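Local coordinates for protein polyketide biosynthesis cytochrome P450 PksS (Bacillus subtilis, PDB 4YZR) that is a cytochrome P450 monooxygenase that acts on dihydrobacillaene in the biosynthesis of the antibiotic polyketide bacillaene, at residues S104-H107 with Q108-P112; I349-C352 with L353-L357. All coordinates share one frame; numbering follows the deposited sequence.

Interaction 1 of 2, residues S104-H107 with Q108-P112; sequences SLVH and QAFTP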
loop_
_atom_site.group_PDB
_atom_site.type_symbol
_atom_site.label_atom_id
_atom_site.label_comp_id
_atom_site.label_asym_id
_atom_site.label_seq_id
_atom_site.Cartn_x
_atom_site.Cartn_y
_atom_site.Cartn_z
ATOM N N SER A 104 -10.033 16.530 4.496
ATOM C CA SER A 104 -11.476 16.715 4.655
ATOM C C SER A 104 -12.169 16.801 3.331
ATOM O O SER A 104 -13.343 16.427 3.250
ATOM C CB SER A 104 -11.753 18.035 5.377
ATOM O OG SER A 104 -11.500 19.192 4.505
ATOM N N LEU A 105 -11.513 17.141 2.280
ATOM C CA LEU A 105 -12.031 17.243 0.942
ATOM C C LEU A 105 -12.140 15.879 0.250
ATOM O O LEU A 105 -12.862 15.732 -0.760
ATOM C CB LEU A 105 -11.236 18.216 0.102
ATOM C CG LEU A 105 -11.573 19.701 0.383
ATOM C CD1 LEU A 105 -10.491 20.576 -0.011
ATOM C CD2 LEU A 105 -12.865 20.101 -0.302
ATOM N N VAL A 106 -11.369 14.887 0.650
ATOM C CA VAL A 106 -11.505 13.558 0.070
ATOM C C VAL A 106 -12.172 12.650 1.001
ATOM O O VAL A 106 -12.656 11.607 0.487
ATOM C CB VAL A 106 -10.150 13.070 -0.408
ATOM C CG1 VAL A 106 -9.173 12.937 0.684
ATOM C CG2 VAL A 106 -10.206 11.751 -1.209
ATOM N N HIS A 107 -12.200 12.892 2.276
ATOM C CA HIS A 107 -12.704 11.973 3.285
ATOM C C HIS A 107 -13.990 11.253 3.002
ATOM O O HIS A 107 -14.124 10.087 3.248
ATOM C CB HIS A 107 -12.837 12.768 4.608
ATOM C CG HIS A 107 -13.544 12.066 5.710
ATOM N ND1 HIS A 107 -14.845 12.335 6.055
ATOM C CD2 HIS A 107 -13.078 11.209 6.636
ATOM C CE1 HIS A 107 -15.175 11.597 7.096
ATOM N NE2 HIS A 107 -14.120 10.921 7.481
ATOM N N GLN A 108 -14.878 11.991 2.561
ATOM C CA GLN A 108 -16.175 11.474 2.287
ATOM C C GLN A 108 -16.208 10.358 1.223
ATOM O O GLN A 108 -17.110 9.527 1.277
ATOM C CB GLN A 108 -17.107 12.608 1.942
ATOM C CG GLN A 108 -16.798 13.224 0.624
ATOM C CD GLN A 108 -15.566 14.122 0.601
ATOM O OE1 GLN A 108 -14.858 14.334 1.613
ATOM N NE2 GLN A 108 -15.329 14.680 -0.588
ATOM N N ALA A 109 -15.294 10.289 0.299
ATOM C CA ALA A 109 -15.192 9.253 -0.600
ATOM C C ALA A 109 -14.814 7.941 -0.074
ATOM O O ALA A 109 -14.997 6.843 -0.728
ATOM C CB ALA A 109 -14.293 9.606 -1.763
ATOM N N PHE A 110 -14.366 7.917 1.179
ATOM C CA PHE A 110 -13.881 6.662 1.787
ATOM C C PHE A 110 -14.547 6.398 3.108
ATOM O O PHE A 110 -14.027 5.568 3.863
ATOM C CB PHE A 110 -12.337 6.748 1.854
ATOM C CG PHE A 110 -11.677 6.639 0.506
ATOM C CD1 PHE A 110 -11.338 5.410 -0.034
ATOM C CD2 PHE A 110 -11.398 7.734 -0.213
ATOM C CE1 PHE A 110 -10.841 5.338 -1.281
ATOM C CE2 PHE A 110 -10.896 7.748 -1.506
ATOM C CZ PHE A 110 -10.561 6.506 -2.045
ATOM N N THR A 111 -15.786 6.893 3.253
ATOM C CA THR A 111 -16.550 6.495 4.501
ATOM C C THR A 111 -17.097 5.102 4.408
ATOM O O THR A 111 -17.242 4.529 3.286
ATOM C CB THR A 111 -17.628 7.482 4.713
ATOM O OG1 THR A 111 -18.353 7.600 3.473
ATOM C CG2 THR A 111 -16.971 8.813 5.149
ATOM N N PRO A 112 -17.363 4.489 5.584
ATOM C CA PRO A 112 -17.776 3.080 5.553
ATOM C C PRO A 112 -18.931 2.682 4.616
ATOM O O PRO A 112 -18.765 1.696 3.871
ATOM C CB PRO A 112 -18.122 2.806 7.028
ATOM C CG PRO A 112 -17.215 3.749 7.816
ATOM C CD PRO A 112 -17.234 5.012 6.971
#
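Ser-104 and Gln-108 meet one turn apart, the carbonyl O of Ser-104 lying 3.1 Å from Gln-108 OE1. Both are acceptors, so this is proximity without a bond; the Ser-104 hydroxyl hydrogen-bonds Arg-101 O. At Leu-105 the glutamine finds its bond: NE2 donates to Leu-105 O at 2.7 Å. The carbonyl lies nearly in the amide plane, yet NE2 stands well above the carbonyl plane. A bend at chi2 (-75°) folds the chain back for this, and glutamine is long enough to make the return. Here helix 98-106, the C helix of the P450 fold, passes into a short 3-10 segment, and Val-106 O accepts from Ala-109 N at 3.0 Å. Branched and apolar, Val-106 brings CG2 to the edge of the Phe-110 ring, 4.1 Å from CE2, while Leu-238 of helix 228-259 touches both residues. His-107 O receives Phe-110 N at 3.0 Å, fairly straight (162°). Over one face of the His-107 imidazole sits Thr-111 CG2, a CH-pi contact 4.2 Å from the ring centroid. Threonine suits both tasks: its methyl rests on the ring near CE1 while OG1 hydrogen-bonds to Gln-108 O and Thr-114 OG1.

Interaction 2 of 2, residues I349-C352 with L353-L357; sequences IHFC and LGAPL. With HEM (protoporphyrin IX containing Fe), chain C.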
loop_
_atom_site.group_PDB
_atom_site.type_symbol
_atom_site.label_atom_id
_atom_site.label_comp_id
_atom_site.label_asym_id
_atom_site.label_seq_id
_atom_site.Cartn_x
_atom_site.Cartn_y
_atom_site.Cartn_z
ATOM N N ILE A 349 -2.070 10.844 11.923
ATOM C CA ILE A 349 -2.528 11.839 10.999
ATOM C C ILE A 349 -2.750 11.292 9.573
ATOM O O ILE A 349 -3.757 11.568 8.898
ATOM C CB ILE A 349 -1.493 13.086 10.999
ATOM C CG1 ILE A 349 -1.552 13.830 12.345
ATOM C CG2 ILE A 349 -1.742 14.072 9.923
ATOM C CD1 ILE A 349 -0.406 14.856 12.597
ATOM N N HIS A 350 -1.792 10.496 9.170
ATOM C CA HIS A 350 -1.673 10.008 7.801
ATOM C C HIS A 350 -2.173 8.527 7.714
ATOM O O HIS A 350 -1.895 7.929 6.646
ATOM C CB HIS A 350 -0.347 10.170 7.259
ATOM C CG HIS A 350 0.100 11.603 7.163
ATOM N ND1 HIS A 350 -0.258 12.403 6.115
ATOM C CD2 HIS A 350 0.846 12.377 7.997
ATOM C CE1 HIS A 350 0.289 13.627 6.275
ATOM N NE2 HIS A 350 0.939 13.610 7.391
ATOM N N PHE A 351 -2.905 8.043 8.670
ATOM C CA PHE A 351 -3.410 6.687 8.608
ATOM C C PHE A 351 -4.131 6.509 7.259
ATOM O O PHE A 351 -4.992 7.314 6.831
ATOM C CB PHE A 351 -4.403 6.468 9.750
ATOM C CG PHE A 351 -5.032 5.113 9.780
ATOM C CD1 PHE A 351 -4.407 4.064 10.417
ATOM C CD2 PHE A 351 -6.151 4.830 9.080
ATOM C CE1 PHE A 351 -4.957 2.813 10.390
ATOM C CE2 PHE A 351 -6.683 3.572 9.025
ATOM C CZ PHE A 351 -6.117 2.546 9.709
ATOM N N CYS A 352 -3.920 5.335 6.648
ATOM C CA CYS A 352 -4.435 5.117 5.300
ATOM C C CYS A 352 -5.861 5.439 5.123
ATOM O O CYS A 352 -6.745 4.874 5.672
ATOM C CB CYS A 352 -4.190 3.642 4.990
ATOM S SG CYS A 352 -4.748 3.161 3.327
ATOM N N LEU A 353 -6.107 6.317 4.165
ATOM C CA LEU A 353 -7.452 6.696 3.736
ATOM C C LEU A 353 -8.210 5.579 3.096
ATOM O O LEU A 353 -9.403 5.457 3.208
ATOM C CB LEU A 353 -7.340 7.880 2.794
ATOM C CG LEU A 353 -8.684 8.464 2.253
ATOM C CD1 LEU A 353 -9.393 9.212 3.348
ATOM C CD2 LEU A 353 -8.374 9.286 1.039
ATOM N N GLY A 354 -7.481 4.769 2.378
ATOM C CA GLY A 354 -8.092 3.660 1.608
ATOM C C GLY A 354 -8.276 2.397 2.375
ATOM O O GLY A 354 -8.718 1.400 1.798
ATOM N N ALA A 355 -8.006 2.386 3.660
ATOM C CA ALA A 355 -8.076 1.132 4.464
ATOM C C ALA A 355 -9.384 0.415 4.299
ATOM O O ALA A 355 -9.374 -0.801 4.116
ATOM C CB ALA A 355 -7.740 1.391 5.938
ATOM N N PRO A 356 -10.558 1.103 4.255
ATOM C CA PRO A 356 -11.758 0.285 4.147
ATOM C C PRO A 356 -11.848 -0.401 2.790
ATOM O O PRO A 356 -12.403 -1.501 2.662
ATOM C CB PRO A 356 -12.906 1.337 4.295
ATOM C CG PRO A 356 -12.225 2.570 4.719
ATOM C CD PRO A 356 -10.793 2.513 4.619
ATOM N N LEU A 357 -11.312 0.219 1.748
ATOM C CA LEU A 357 -11.358 -0.370 0.416
ATOM C C LEU A 357 -10.374 -1.507 0.306
ATOM O O LEU A 357 -10.712 -2.553 -0.213
ATOM C CB LEU A 357 -11.051 0.703 -0.655
ATOM C CG LEU A 357 -11.040 0.172 -2.074
ATOM C CD1 LEU A 357 -12.374 -0.457 -2.451
ATOM C CD2 LEU A 357 -10.808 1.401 -2.984
HETATM C CHA HEM C . -1.601 6.233 3.456
HETATM C CHB HEM C . -0.863 1.458 3.548
HETATM C CHC HEM C . -4.313 0.877 0.171
HETATM C CHD HEM C . -4.899 5.636 0.005
HETATM C C1A HEM C . -1.080 4.998 3.763
HETATM C C2A HEM C . -0.059 4.670 4.769
HETATM C C3A HEM C . 0.168 3.381 4.732
HETATM C C4A HEM C . -0.771 2.798 3.771
HETATM C CMA HEM C . 1.195 2.624 5.476
HETATM C CAA HEM C . 0.713 5.715 5.583
HETATM C CBA HEM C . 1.936 6.157 4.921
HETATM C CGA HEM C . 2.863 7.199 5.684
HETATM O O1A HEM C . 3.982 7.384 5.091
HETATM O O2A HEM C . 2.411 7.592 6.693
HETATM C C1B HEM C . -1.733 0.882 2.624
HETATM C C2B HEM C . -1.908 -0.513 2.388
HETATM C C3B HEM C . -2.860 -0.722 1.447
HETATM C C4B HEM C . -3.312 0.621 1.079
HETATM C CMB HEM C . -1.130 -1.514 3.110
HETATM C CAB HEM C . -3.398 -1.929 0.844
HETATM C CBB HEM C . -3.293 -3.073 1.422
HETATM C C1C HEM C . -4.837 2.093 -0.179
HETATM C C2C HEM C . -5.850 2.382 -1.116
HETATM C C3C HEM C . -6.031 3.765 -1.173
HETATM C C4C HEM C . -5.066 4.311 -0.274
HETATM C CMC HEM C . -6.658 1.286 -1.760
HETATM C CAC HEM C . -6.964 4.535 -1.978
HETATM C CBC HEM C . -7.427 4.143 -3.109
HETATM C C1D HEM C . -4.056 6.245 0.903
HETATM C C2D HEM C . -3.919 7.671 1.070
HETATM C C3D HEM C . -2.999 7.827 2.067
HETATM C C4D HEM C . -2.574 6.488 2.519
HETATM C CMD HEM C . -4.707 8.751 0.362
HETATM C CAD HEM C . -2.510 9.117 2.675
HETATM C CBD HEM C . -3.332 9.550 3.848
HETATM C CGD HEM C . -2.958 10.934 4.464
HETATM O O1D HEM C . -1.841 11.372 4.165
HETATM O O2D HEM C . -3.801 11.427 5.238
HETATM N NA HEM C . -1.530 3.815 3.268
HETATM N NB HEM C . -2.650 1.537 1.835
HETATM N NC HEM C . -4.390 3.277 0.338
HETATM N ND HEM C . -3.234 5.539 1.750
HETATM FE FE HEM C . -3.001 3.555 1.846
#
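Cys-352, with SG swung opposite its own N (chi1 -179°), points its sulfur at the heme iron, while Phe-351, with a similar first torsion (178°), carries the end of its ring, CE2, to 3.9 Å from the small CB of Ala-355. Cys-352 SG lies 2.3 Å from heme FE. A type I turn to Ala-355, closed by a weak hydrogen bond (Ala-355 N to Cys-352 O, 3.4 Å), leads into helix 355-372: the Cys ligand loop and L helix of the P450 fold. Gly-354, at the N-cap, brings its CA to 3.5 Å from heme C3C, possible because a side chain's first carbon would run into the porphyrin. Leu-353 lays CB against the heme methyl CMD at 3.7 Å. Two residues before the cysteine, His-350 donates from ND1 to propionate O1D at 2.7 Å, almost straight (170°) and in the ring plane; Ile-349 CG2 lies over one face, toward the rim, and the ring also meets that of His-99 edge to face. Ala-355 N lies 3.4 Å from Cys-352 SG, and the helix start may tune the sulfur's electron density; as in other P450s, the cysteine donates strongly to iron, which is thought to aid O–O cleavage.

Interactions 1 and 2, whose centres are about 10 Å apart, pack directly on each other on the cysteine-ligand side of the heme. Phe-110 is the main bridge: its CB is 3.5 Å from Leu-353 O, its ring atom CD1 is 4.0 Å from Gly-354 CA, and its carbonyl O is 3.6 Å from Pro-356 CG. Between nearest atoms, the side chain of Phe-110 is about 4 Å from the bound heme and about 8 Å from the side chain of Cys-352. Val-106 adds an apolar touch, CG1 to Leu-353 CD2 at 3.8 Å. Arg-103, just ahead of residues 104-107, hydrogen-bonds both the heme and Phe-351 O, tying helix 98-106 to the ligand loop.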